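Local atomic coordinates of dihydrodipicolinate synthase (Bacillus anthracis, PDB entry 1XKY), a protein that probably catalyses the condensation of pyruvate with aspartate semialdehyde, an early step of lysine biosynthesis, as a TIM-barrel lyase. Residues Asn92-Ile97 and His129-Ile133; Ala134-Pro138 and Ile165-Val169; Val216-Ile221 and Val250-Phe255. All blocks are in the same frame, centred on the assembly; numbering follows the deposited sequence.

Contact 1 of 3, residues Asn92-Ile97 and His129-Ile133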
ATOM      1  N   ASN A  92      26.262   0.719  -2.161  1.00 14.93           N
ATOM      2  CA  ASN A  92      27.542   0.536  -1.479  1.00 15.06           C
ATOM      3  C   ASN A  92      28.297   1.865  -1.575  1.00 15.07           C
ATOM      4  O   ASN A  92      28.694   2.292  -2.667  1.00 14.45           O
ATOM      5  CB  ASN A  92      28.320  -0.602  -2.161  1.00 15.21           C
ATOM      6  CG  ASN A  92      29.736  -0.803  -1.604  1.00 15.17           C
ATOM      7  OD1 ASN A  92      30.351   0.110  -1.071  1.00 15.11           O
ATOM      8  ND2 ASN A  92      30.266  -2.007  -1.774  1.00 14.34           N
ATOM      9  N   THR A  93      28.495   2.523  -0.437  1.00 14.98           N
ATOM     10  CA  THR A  93      29.077   3.878  -0.428  1.00 15.20           C
ATOM     11  C   THR A  93      30.525   3.905  -0.947  1.00 15.58           C
ATOM     12  O   THR A  93      30.885   4.750  -1.778  1.00 14.31           O
ATOM     13  CB  THR A  93      29.008   4.513   0.991  1.00 15.46           C
ATOM     14  OG1 THR A  93      27.669   4.405   1.505  1.00 15.06           O
ATOM     15  CG2 THR A  93      29.399   5.978   0.945  1.00 15.85           C
ATOM     16  N   HIS A  94      31.338   2.960  -0.473  1.00 15.82           N
ATOM     17  CA  HIS A  94      32.736   2.857  -0.899  1.00 16.04           C
ATOM     18  C   HIS A  94      32.841   2.655  -2.418  1.00 15.77           C
ATOM     19  O   HIS A  94      33.604   3.352  -3.093  1.00 15.29           O
ATOM     20  CB  HIS A  94      33.433   1.710  -0.155  1.00 16.44           C
ATOM     21  CG  HIS A  94      34.898   1.608  -0.441  1.00 18.06           C
ATOM     22  ND1 HIS A  94      35.841   2.363   0.224  1.00 20.36           N
ATOM     23  CD2 HIS A  94      35.582   0.847  -1.327  1.00 20.44           C
ATOM     24  CE1 HIS A  94      37.043   2.067  -0.237  1.00 20.58           C
ATOM     25  NE2 HIS A  94      36.912   1.154  -1.182  1.00 20.33           N
ATOM     26  N   ALA A  95      32.063   1.716  -2.949  1.00 15.20           N
ATOM     27  CA  ALA A  95      32.058   1.454  -4.387  1.00 15.40           C
ATOM     28  C   ALA A  95      31.572   2.677  -5.167  1.00 15.66           C
ATOM     29  O   ALA A  95      32.093   2.969  -6.240  1.00 15.44           O
ATOM     30  CB  ALA A  95      31.206   0.232  -4.715  1.00 15.30           C
ATOM     31  N   SER A  96      30.597   3.392  -4.608  1.00 15.75           N
ATOM     32  CA  SER A  96      30.035   4.582  -5.253  1.00 16.09           C
ATOM     33  C   SER A  96      31.071   5.702  -5.375  1.00 16.54           C
ATOM     34  O   SER A  96      31.133   6.379  -6.404  1.00 16.78           O
ATOM     35  CB  SER A  96      28.786   5.074  -4.509  1.00 16.32           C
ATOM     36  OG  SER A  96      27.748   4.108  -4.528  1.00 15.44           O
ATOM     37  N   ILE A  97      31.875   5.892  -4.333  1.00 17.31           N
ATOM     38  CA  ILE A  97      33.013   6.819  -4.385  1.00 17.86           C
ATOM     39  C   ILE A  97      34.015   6.406  -5.479  1.00 18.19           C
ATOM     40  O   ILE A  97      34.429   7.231  -6.288  1.00 17.81           O
ATOM     41  CB  ILE A  97      33.708   6.936  -3.002  1.00 17.96           C
ATOM     42  CG1 ILE A  97      32.817   7.747  -2.046  1.00 18.15           C
ATOM     43  CG2 ILE A  97      35.097   7.569  -3.134  1.00 17.96           C
ATOM     44  CD1 ILE A  97      33.187   7.637  -0.578  1.00 17.83           C
ATOM     45  N   HIS A 129      25.722   8.825   3.305  1.00 15.53           N
ATOM     46  CA  HIS A 129      26.068   8.178   2.038  1.00 14.92           C
ATOM     47  C   HIS A 129      26.286   9.227   0.947  1.00 14.72           C
ATOM     48  O   HIS A 129      27.352   9.278   0.336  1.00 14.67           O
ATOM     49  CB  HIS A 129      24.950   7.183   1.683  1.00 14.83           C
ATOM     50  CG  HIS A 129      24.980   6.657   0.281  1.00 14.91           C
ATOM     51  ND1 HIS A 129      25.737   5.565  -0.092  1.00 15.98           N
ATOM     52  CD2 HIS A 129      24.280   7.025  -0.820  1.00 14.78           C
ATOM     53  CE1 HIS A 129      25.518   5.301  -1.370  1.00 16.44           C
ATOM     54  NE2 HIS A 129      24.642   6.174  -1.836  1.00 14.99           N
ATOM     55  N   PHE A 130      25.280  10.069   0.733  1.00 14.35           N
ATOM     56  CA  PHE A 130      25.313  11.076  -0.330  1.00 14.55           C
ATOM     57  C   PHE A 130      26.368  12.146  -0.049  1.00 14.94           C
ATOM     58  O   PHE A 130      27.080  12.575  -0.949  1.00 14.31           O
ATOM     59  CB  PHE A 130      23.939  11.731  -0.488  1.00 14.18           C
ATOM     60  CG  PHE A 130      22.889  10.826  -1.097  1.00 13.77           C
ATOM     61  CD1 PHE A 130      23.116  10.188  -2.309  1.00 14.16           C
ATOM     62  CD2 PHE A 130      21.659  10.647  -0.472  1.00 13.97           C
ATOM     63  CE1 PHE A 130      22.136   9.377  -2.885  1.00 14.48           C
ATOM     64  CE2 PHE A 130      20.677   9.833  -1.038  1.00 14.18           C
ATOM     65  CZ  PHE A 130      20.913   9.206  -2.246  1.00 13.75           C
ATOM     66  N   LYS A 131      26.466  12.564   1.213  1.00 15.56           N
ATOM     67  CA  LYS A 131      27.488  13.523   1.641  1.00 16.13           C
ATOM     68  C   LYS A 131      28.901  13.033   1.327  1.00 16.06           C
ATOM     69  O   LYS A 131      29.713  13.785   0.783  1.00 16.24           O
ATOM     70  CB  LYS A 131      27.341  13.821   3.141  1.00 16.28           C
ATOM     71  CG  LYS A 131      28.374  14.802   3.705  1.00 18.21           C
ATOM     72  CD  LYS A 131      27.994  15.226   5.106  1.00 20.47           C
ATOM     73  CE  LYS A 131      28.961  16.248   5.671  1.00 22.29           C
ATOM     74  NZ  LYS A 131      30.241  15.614   6.058  1.00 24.57           N
ATOM     75  N   ALA A 132      29.187  11.777   1.663  1.00 16.02           N
ATOM     76  CA  ALA A 132      30.507  11.189   1.424  1.00 16.05           C
ATOM     77  C   ALA A 132      30.867  11.083  -0.063  1.00 16.16           C
ATOM     78  O   ALA A 132      32.013  11.323  -0.446  1.00 16.06           O
ATOM     79  CB  ALA A 132      30.601   9.814   2.079  1.00 16.12           C
ATOM     80  N   ILE A 133      29.898  10.705  -0.897  1.00 16.23           N
ATOM     81  CA  ILE A 133      30.139  10.590  -2.339  1.00 16.36           C
ATOM     82  C   ILE A 133      30.360  11.981  -2.923  1.00 16.66           C
ATOM     83  O   ILE A 133      31.324  12.200  -3.656  1.00 16.34           O
ATOM     84  CB  ILE A 133      28.988   9.859  -3.083  1.00 16.19           C
ATOM     85  CG1 ILE A 133      28.789   8.451  -2.526  1.00 15.88           C
ATOM     86  CG2 ILE A 133      29.270   9.790  -4.610  1.00 16.06           C
ATOM     87  CD1 ILE A 133      27.402   7.897  -2.784  1.00 15.95           C
TER
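Two helical turns run side by side in nearly the same direction. The axes of Thr93-Ile97 and His129-Ile133 come within 9.6 Å and cross at -28°. The CA atoms pair off twice along this line: Thr93 with His129 at 5.8 Å, and Ile97 with Ile133 at 5.2 Å. Asn92 is the N-cap of the first helix. Asn92 OD1 accepts from Ala95 N at 3.0 Å, and Asn92 O accepts from Ser96 OG at 2.8 Å. Ser96 OG is also hydrogen-bonded to Ser90 N.

One polar bond joins the helices: Thr93 OG1 and His129 ND1 lie 2.8 Å apart, and either could be the donor. The hydroxyl meets the imidazole at its edge, near the ring plane. One turn further on, the contact is mostly apolar. Ser96 CB makes a van der Waals contact with Ile133 CD1 at 3.6 Å. Ile97 CG1 packs against Ile133 CG1 at 4.1 Å, and Ile97 CD1 against Ala132 CB at 4.3 Å. The small Ala132 lets the Ile97 side chain lie close to the second helix.

Ile133 also touches Leu113 of strand 110-114, which lies under this pair. A second subunit packs Leu279 on Thr93 and Pro280 on His129. This is the side-by-side packing of consecutive outer helices in a TIM barrel, where each helix follows a strand: helix 93-105 follows strand 84-87, and helix 123-135 follows strand 110-114.

Contact 2 of 3, residues Ala134-Pro138 and Ile165-Val169. With K (potassium ion), chain F.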
ATOM      1  N   ALA A 134      29.488  12.921  -2.565  1.00 17.19           N
ATOM      2  CA  ALA A 134      29.586  14.305  -3.051  1.00 17.83           C
ATOM      3  C   ALA A 134      30.938  14.943  -2.697  1.00 18.64           C
ATOM      4  O   ALA A 134      31.541  15.625  -3.524  1.00 18.16           O
ATOM      5  CB  ALA A 134      28.441  15.141  -2.493  1.00 17.78           C
ATOM      6  N   GLU A 135      31.393  14.710  -1.464  1.00 19.62           N
ATOM      7  CA  GLU A 135      32.703  15.186  -0.985  1.00 20.73           C
ATOM      8  C   GLU A 135      33.886  14.665  -1.795  1.00 20.88           C
ATOM      9  O   GLU A 135      34.949  15.277  -1.819  1.00 20.66           O
ATOM     10  CB  GLU A 135      32.916  14.778   0.474  1.00 21.13           C
ATOM     11  CG  GLU A 135      32.297  15.729   1.457  1.00 24.26           C
ATOM     12  CD  GLU A 135      32.392  15.270   2.898  1.00 27.20           C
ATOM     13  OE1 GLU A 135      32.814  14.115   3.150  1.00 29.65           O
ATOM     14  OE2 GLU A 135      32.028  16.077   3.784  1.00 30.41           O
ATOM     15  N   SER A 136      33.696  13.516  -2.433  1.00 21.26           N
ATOM     16  CA  SER A 136      34.755  12.833  -3.144  1.00 21.60           C
ATOM     17  C   SER A 136      34.959  13.376  -4.559  1.00 21.23           C
ATOM     18  O   SER A 136      35.911  12.997  -5.227  1.00 21.52           O
ATOM     19  CB  SER A 136      34.443  11.330  -3.190  1.00 21.64           C
ATOM     20  OG  SER A 136      33.527  11.028  -4.222  1.00 21.68           O
ATOM     21  N   THR A 137      34.064  14.247  -5.021  1.00 20.90           N
ATOM     22  CA  THR A 137      34.137  14.760  -6.391  1.00 20.83           C
ATOM     23  C   THR A 137      33.876  16.260  -6.452  1.00 20.44           C
ATOM     24  O   THR A 137      33.055  16.779  -5.699  1.00 20.22           O
ATOM     25  CB  THR A 137      33.135  14.025  -7.341  1.00 20.73           C
ATOM     26  OG1 THR A 137      33.387  14.405  -8.697  1.00 21.26           O
ATOM     27  CG2 THR A 137      31.683  14.340  -6.995  1.00 21.37           C
ATOM     28  N   PRO A 138      34.573  16.966  -7.359  1.00 20.44           N
ATOM     29  CA  PRO A 138      34.260  18.373  -7.591  1.00 20.25           C
ATOM     30  C   PRO A 138      33.018  18.564  -8.465  1.00 19.74           C
ATOM     31  O   PRO A 138      32.501  19.678  -8.580  1.00 19.65           O
ATOM     32  CB  PRO A 138      35.506  18.876  -8.319  1.00 20.51           C
ATOM     33  CG  PRO A 138      35.980  17.688  -9.066  1.00 20.64           C
ATOM     34  CD  PRO A 138      35.702  16.516  -8.195  1.00 20.42           C
ATOM     35  N   ILE A 165      24.779  21.210   0.712  1.00 20.34           N
ATOM     36  CA  ILE A 165      26.127  20.846   0.316  1.00 20.24           C
ATOM     37  C   ILE A 165      26.369  21.428  -1.069  1.00 20.33           C
ATOM     38  O   ILE A 165      25.536  21.266  -1.969  1.00 19.87           O
ATOM     39  CB  ILE A 165      26.328  19.335   0.341  1.00 20.50           C
ATOM     40  CG1 ILE A 165      26.176  18.837   1.790  1.00 20.77           C
ATOM     41  CG2 ILE A 165      27.690  18.963  -0.243  1.00 20.13           C
ATOM     42  CD1 ILE A 165      26.007  17.364   1.920  1.00 21.43           C
ATOM     43  N   GLU A 166      27.502  22.115  -1.220  1.00 20.37           N
ATOM     44  CA  GLU A 166      27.779  22.969  -2.374  1.00 21.12           C
ATOM     45  C   GLU A 166      27.489  22.299  -3.722  1.00 20.16           C
ATOM     46  O   GLU A 166      26.784  22.869  -4.551  1.00 19.85           O
ATOM     47  CB  GLU A 166      29.229  23.466  -2.325  1.00 21.96           C
ATOM     48  CG  GLU A 166      29.630  24.320  -3.506  1.00 26.01           C
ATOM     49  CD  GLU A 166      31.011  24.934  -3.353  1.00 31.37           C
ATOM     50  OE1 GLU A 166      31.181  26.089  -3.796  1.00 34.90           O
ATOM     51  OE2 GLU A 166      31.921  24.270  -2.796  1.00 35.89           O
ATOM     52  N   ASN A 167      28.008  21.095  -3.935  1.00 19.04           N
ATOM     53  CA  ASN A 167      27.890  20.448  -5.255  1.00 18.49           C
ATOM     54  C   ASN A 167      26.672  19.524  -5.446  1.00 17.97           C
ATOM     55  O   ASN A 167      26.564  18.863  -6.477  1.00 18.00           O
ATOM     56  CB  ASN A 167      29.191  19.719  -5.623  1.00 18.15           C
ATOM     57  CG  ASN A 167      29.523  18.587  -4.678  1.00 17.21           C
ATOM     58  OD1 ASN A 167      29.190  18.636  -3.495  1.00 19.00           O
ATOM     59  ND2 ASN A 167      30.193  17.562  -5.198  1.00 15.33           N
ATOM     60  N   ILE A 168      25.766  19.469  -4.471  1.00 17.59           N
ATOM     61  CA  ILE A 168      24.491  18.755  -4.648  1.00 17.31           C
ATOM     62  C   ILE A 168      23.456  19.779  -5.121  1.00 17.26           C
ATOM     63  O   ILE A 168      22.958  20.596  -4.331  1.00 17.04           O
ATOM     64  CB  ILE A 168      24.026  18.011  -3.369  1.00 17.24           C
ATOM     65  CG1 ILE A 168      25.127  17.060  -2.884  1.00 16.93           C
ATOM     66  CG2 ILE A 168      22.731  17.238  -3.665  1.00 17.26           C
ATOM     67  CD1 ILE A 168      24.784  16.221  -1.664  1.00 16.90           C
ATOM     68  N   VAL A 169      23.156  19.733  -6.419  1.00 16.72           N
ATOM     69  CA  VAL A 169      22.486  20.834  -7.117  1.00 16.56           C
ATOM     70  C   VAL A 169      21.075  20.534  -7.630  1.00 15.97           C
ATOM     71  O   VAL A 169      20.355  21.453  -8.045  1.00 15.60           O
ATOM     72  CB  VAL A 169      23.359  21.355  -8.298  1.00 16.56           C
ATOM     73  CG1 VAL A 169      24.718  21.810  -7.802  1.00 17.26           C
ATOM     74  CG2 VAL A 169      23.525  20.297  -9.418  1.00 16.55           C
TER
HETATM   75  K     K F1807      23.827  22.975  -3.343  1.00 17.72           K
HETATM   76  O   HOH W   1      22.131  24.093  -5.451  1.00 24.73           O
HETATM   77  O   HOH W   2      24.738  25.175  -2.224  1.00 23.77           O
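This contact pins the C-terminal end of a TIM-barrel helix to the turn that leads into a later barrel strand. Ala134-Pro138 carries the end of helix 123-135 and the loop toward strand 141-145. Ile165-Val169 holds a type I beta turn from Ile165 to Ile168 and the start of strand 168-173. The two strands are neighbours in the barrel, so the contact lies where two successive beta-alpha units meet.

Asn167 is the main link. It has the largest share of the buried surface, and its CA is 6.7 Å from that of Ala134. The side chain reaches across, and Asn167 ND2 donates to Ala134 O at 2.9 Å. That carbonyl, Ala134 O, also accepts Thr137 N at 3.2 Å. Asn167 ND2 bonds to Leu139 O as well, so one amide holds both the helix end and the following loop.

Apolar contacts sit beside this bond. The methyl of Ala134 points at the turn. Ala134 CB is 3.8 Å from Ile168 CG1 and 4.5 Å from Ile165 CG2.

The turn also binds a potassium ion through backbone oxygens, and Ser163 O and two waters complete the ligands of the ion. From the turn itself, K is bound by Ile168 O at 2.7 Å, Ile165 O at 2.8 Å and Glu166 O at 3.2 Å.

Contact 3 of 3, residues Val216-Ile221 and Val250-Phe255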
ATOM      1  N   VAL A 216      12.095   9.019 -19.963  1.00 13.98           N
ATOM      2  CA  VAL A 216      12.238   7.852 -20.802  1.00 13.70           C
ATOM      3  C   VAL A 216      11.536   8.007 -22.157  1.00 13.38           C
ATOM      4  O   VAL A 216      12.073   7.639 -23.178  1.00 13.41           O
ATOM      5  CB  VAL A 216      11.751   6.592 -20.061  1.00 13.77           C
ATOM      6  CG1 VAL A 216      11.628   5.421 -20.974  1.00 13.82           C
ATOM      7  CG2 VAL A 216      12.668   6.286 -18.896  1.00 14.14           C
ATOM      8  N   ALA A 217      10.337   8.565 -22.129  1.00 13.32           N
ATOM      9  CA  ALA A 217       9.526   8.792 -23.342  1.00 13.17           C
ATOM     10  C   ALA A 217      10.188   9.674 -24.397  1.00 13.25           C
ATOM     11  O   ALA A 217       9.877   9.569 -25.583  1.00 13.23           O
ATOM     12  CB  ALA A 217       8.173   9.377 -22.966  1.00 13.22           C
ATOM     13  N   SER A 218      11.081  10.553 -23.953  1.00 13.69           N
ATOM     14  CA  SER A 218      11.868  11.402 -24.843  1.00 14.12           C
ATOM     15  C   SER A 218      12.665  10.626 -25.902  1.00 14.08           C
ATOM     16  O   SER A 218      13.066  11.203 -26.899  1.00 14.43           O
ATOM     17  CB  SER A 218      12.832  12.245 -24.011  1.00 13.94           C
ATOM     18  OG  SER A 218      13.677  11.394 -23.266  1.00 15.25           O
ATOM     19  N   HIS A 219      12.914   9.333 -25.673  1.00 14.60           N
ATOM     20  CA  HIS A 219      13.485   8.466 -26.712  1.00 14.50           C
ATOM     21  C   HIS A 219      12.616   8.390 -27.976  1.00 14.99           C
ATOM     22  O   HIS A 219      13.145   8.181 -29.062  1.00 15.53           O
ATOM     23  CB  HIS A 219      13.684   7.035 -26.206  1.00 14.53           C
ATOM     24  CG  HIS A 219      14.798   6.871 -25.219  1.00 13.85           C
ATOM     25  ND1 HIS A 219      16.085   6.572 -25.602  1.00 15.24           N
ATOM     26  CD2 HIS A 219      14.803   6.888 -23.864  1.00 11.84           C
ATOM     27  CE1 HIS A 219      16.844   6.446 -24.528  1.00 13.24           C
ATOM     28  NE2 HIS A 219      16.090   6.631 -23.460  1.00 13.02           N
ATOM     29  N   VAL A 220      11.296   8.519 -27.828  1.00 15.10           N
ATOM     30  CA  VAL A 220      10.372   8.388 -28.956  1.00 15.43           C
ATOM     31  C   VAL A 220       9.506   9.616 -29.245  1.00 15.46           C
ATOM     32  O   VAL A 220       9.100   9.815 -30.388  1.00 15.15           O
ATOM     33  CB  VAL A 220       9.452   7.136 -28.827  1.00 15.69           C
ATOM     34  CG1 VAL A 220      10.280   5.862 -28.971  1.00 16.17           C
ATOM     35  CG2 VAL A 220       8.661   7.141 -27.507  1.00 16.53           C
ATOM     36  N   ILE A 221       9.220  10.434 -28.234  1.00 15.42           N
ATOM     37  CA  ILE A 221       8.394  11.625 -28.450  1.00 15.28           C
ATOM     38  C   ILE A 221       9.023  12.885 -27.852  1.00 15.02           C
ATOM     39  O   ILE A 221       8.328  13.747 -27.336  1.00 14.70           O
ATOM     40  CB  ILE A 221       6.951  11.425 -27.922  1.00 15.23           C
ATOM     41  CG1 ILE A 221       6.971  10.931 -26.468  1.00 15.84           C
ATOM     42  CG2 ILE A 221       6.183  10.449 -28.830  1.00 15.55           C
ATOM     43  CD1 ILE A 221       5.653  11.155 -25.718  1.00 16.34           C
ATOM     44  N   VAL A 250       1.667   7.328 -24.140  1.00 17.74           N
ATOM     45  CA  VAL A 250       2.909   6.742 -24.639  1.00 17.48           C
ATOM     46  C   VAL A 250       3.756   6.173 -23.493  1.00 17.30           C
ATOM     47  O   VAL A 250       4.273   5.047 -23.581  1.00 16.69           O
ATOM     48  CB  VAL A 250       3.705   7.769 -25.480  1.00 17.65           C
ATOM     49  CG1 VAL A 250       5.144   7.293 -25.752  1.00 17.30           C
ATOM     50  CG2 VAL A 250       2.962   8.045 -26.789  1.00 17.27           C
ATOM     51  N   THR A 251       3.877   6.940 -22.416  1.00 17.31           N
ATOM     52  CA  THR A 251       4.673   6.517 -21.272  1.00 17.54           C
ATOM     53  C   THR A 251       4.138   5.237 -20.639  1.00 17.80           C
ATOM     54  O   THR A 251       4.903   4.307 -20.384  1.00 18.00           O
ATOM     55  CB  THR A 251       4.781   7.628 -20.214  1.00 17.65           C
ATOM     56  OG1 THR A 251       5.400   8.774 -20.810  1.00 18.16           O
ATOM     57  CG2 THR A 251       5.637   7.164 -19.053  1.00 17.45           C
ATOM     58  N   ASP A 252       2.830   5.175 -20.415  1.00 18.25           N
ATOM     59  CA  ASP A 252       2.216   3.969 -19.856  1.00 18.93           C
ATOM     60  C   ASP A 252       2.581   2.712 -20.661  1.00 18.48           C
ATOM     61  O   ASP A 252       2.874   1.665 -20.081  1.00 18.22           O
ATOM     62  CB  ASP A 252       0.690   4.118 -19.770  1.00 19.34           C
ATOM     63  CG  ASP A 252       0.248   5.028 -18.636  1.00 22.03           C
ATOM     64  OD1 ASP A 252       1.087   5.394 -17.775  1.00 25.05           O
ATOM     65  OD2 ASP A 252      -0.954   5.380 -18.604  1.00 26.36           O
ATOM     66  N   SER A 253       2.584   2.834 -21.987  1.00 18.35           N
ATOM     67  CA  SER A 253       2.847   1.694 -22.870  1.00 18.11           C
ATOM     68  C   SER A 253       4.299   1.213 -22.781  1.00 18.05           C
ATOM     69  O   SER A 253       4.593   0.054 -23.084  1.00 17.58           O
ATOM     70  CB  SER A 253       2.485   2.035 -24.320  1.00 17.98           C
ATOM     71  OG  SER A 253       3.495   2.803 -24.949  1.00 18.63           O
ATOM     72  N   LEU A 254       5.188   2.117 -22.358  1.00 17.79           N
ATOM     73  CA  LEU A 254       6.626   1.844 -22.206  1.00 18.11           C
ATOM     74  C   LEU A 254       6.989   1.163 -20.871  1.00 18.11           C
ATOM     75  O   LEU A 254       8.140   0.761 -20.660  1.00 17.89           O
ATOM     76  CB  LEU A 254       7.407   3.160 -22.345  1.00 18.14           C
ATOM     77  CG  LEU A 254       8.061   3.596 -23.669  1.00 19.32           C
ATOM     78  CD1 LEU A 254       7.599   2.855 -24.900  1.00 19.24           C
ATOM     79  CD2 LEU A 254       7.938   5.117 -23.828  1.00 19.18           C
ATOM     80  N   PHE A 255       6.011   1.035 -19.974  1.00 18.55           N
ATOM     81  CA  PHE A 255       6.222   0.387 -18.683  1.00 19.16           C
ATOM     82  C   PHE A 255       5.268  -0.785 -18.420  1.00 20.09           C
ATOM     83  O   PHE A 255       5.111  -1.202 -17.267  1.00 20.22           O
ATOM     84  CB  PHE A 255       6.115   1.430 -17.563  1.00 19.38           C
ATOM     85  CG  PHE A 255       7.251   2.417 -17.541  1.00 18.98           C
ATOM     86  CD1 PHE A 255       8.384   2.174 -16.775  1.00 19.57           C
ATOM     87  CD2 PHE A 255       7.181   3.595 -18.275  1.00 19.84           C
ATOM     88  CE1 PHE A 255       9.439   3.084 -16.748  1.00 19.73           C
ATOM     89  CE2 PHE A 255       8.230   4.519 -18.259  1.00 19.44           C
ATOM     90  CZ  PHE A 255       9.364   4.261 -17.490  1.00 20.22           C
TER
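Side chains of Val216-Ile221 fit against one side of Val250-Phe255. The first segment begins just after strand 212-215 and turns into a weakly bonded helix. The second lies toward the C-terminal end of helix 237-253. The two backbones come nearest at Ala217 and Thr251, whose CA atoms are 5.7 Å apart. The short Ala217 side chain allows this approach: Ala217 CB meets Thr251 OG1 at 3.6 Å, an oxygen already hydrogen-bonded to Leu247 O.

Larger groups fill in around Ala217. Leu254 reaches in with CD2, 4.0 Å from Ala217 CA and 4.3 Å from Val220 CG2. Val250 CG1 sits in the notch formed by Val220 CG2 and Ile221 CD1, 3.9 Å from each. At the other end of the segment, Val216 CG2 rests obliquely against the Phe255 ring, 4.1 Å from Phe255 CZ.

Two later C-terminal helices cover the same cluster. Met296 of helix 286-297 touches Val220, Leu292 touches Leu254, and Val263 of helix 261-269 touches Val216. The contact joins the end of the eighth barrel strand to the C-terminal helices that follow the (beta/alpha)8 barrel in this family.

From the N terminus, the chain first makes contact 1. It closes a loop of 31 residues that includes strand 110-114, and so brings helix 93-105 beside helix 123-135. Contact 2 follows directly on the same helix and closes its own loop around strand 141-145. The two contacts are in series, with centres 11 Å apart. They touch where Ile97 meets Ser136 and Lys131 meets Ile165. Together they bind successive beta-alpha units on one side of the barrel. Contact 3 opens later, on the opposite side of the chain's centre, about 31 Å from both others between centres. Its mostly helical loop ties the last strand's exit to the C-terminal helices. None of the three loops cross or nest.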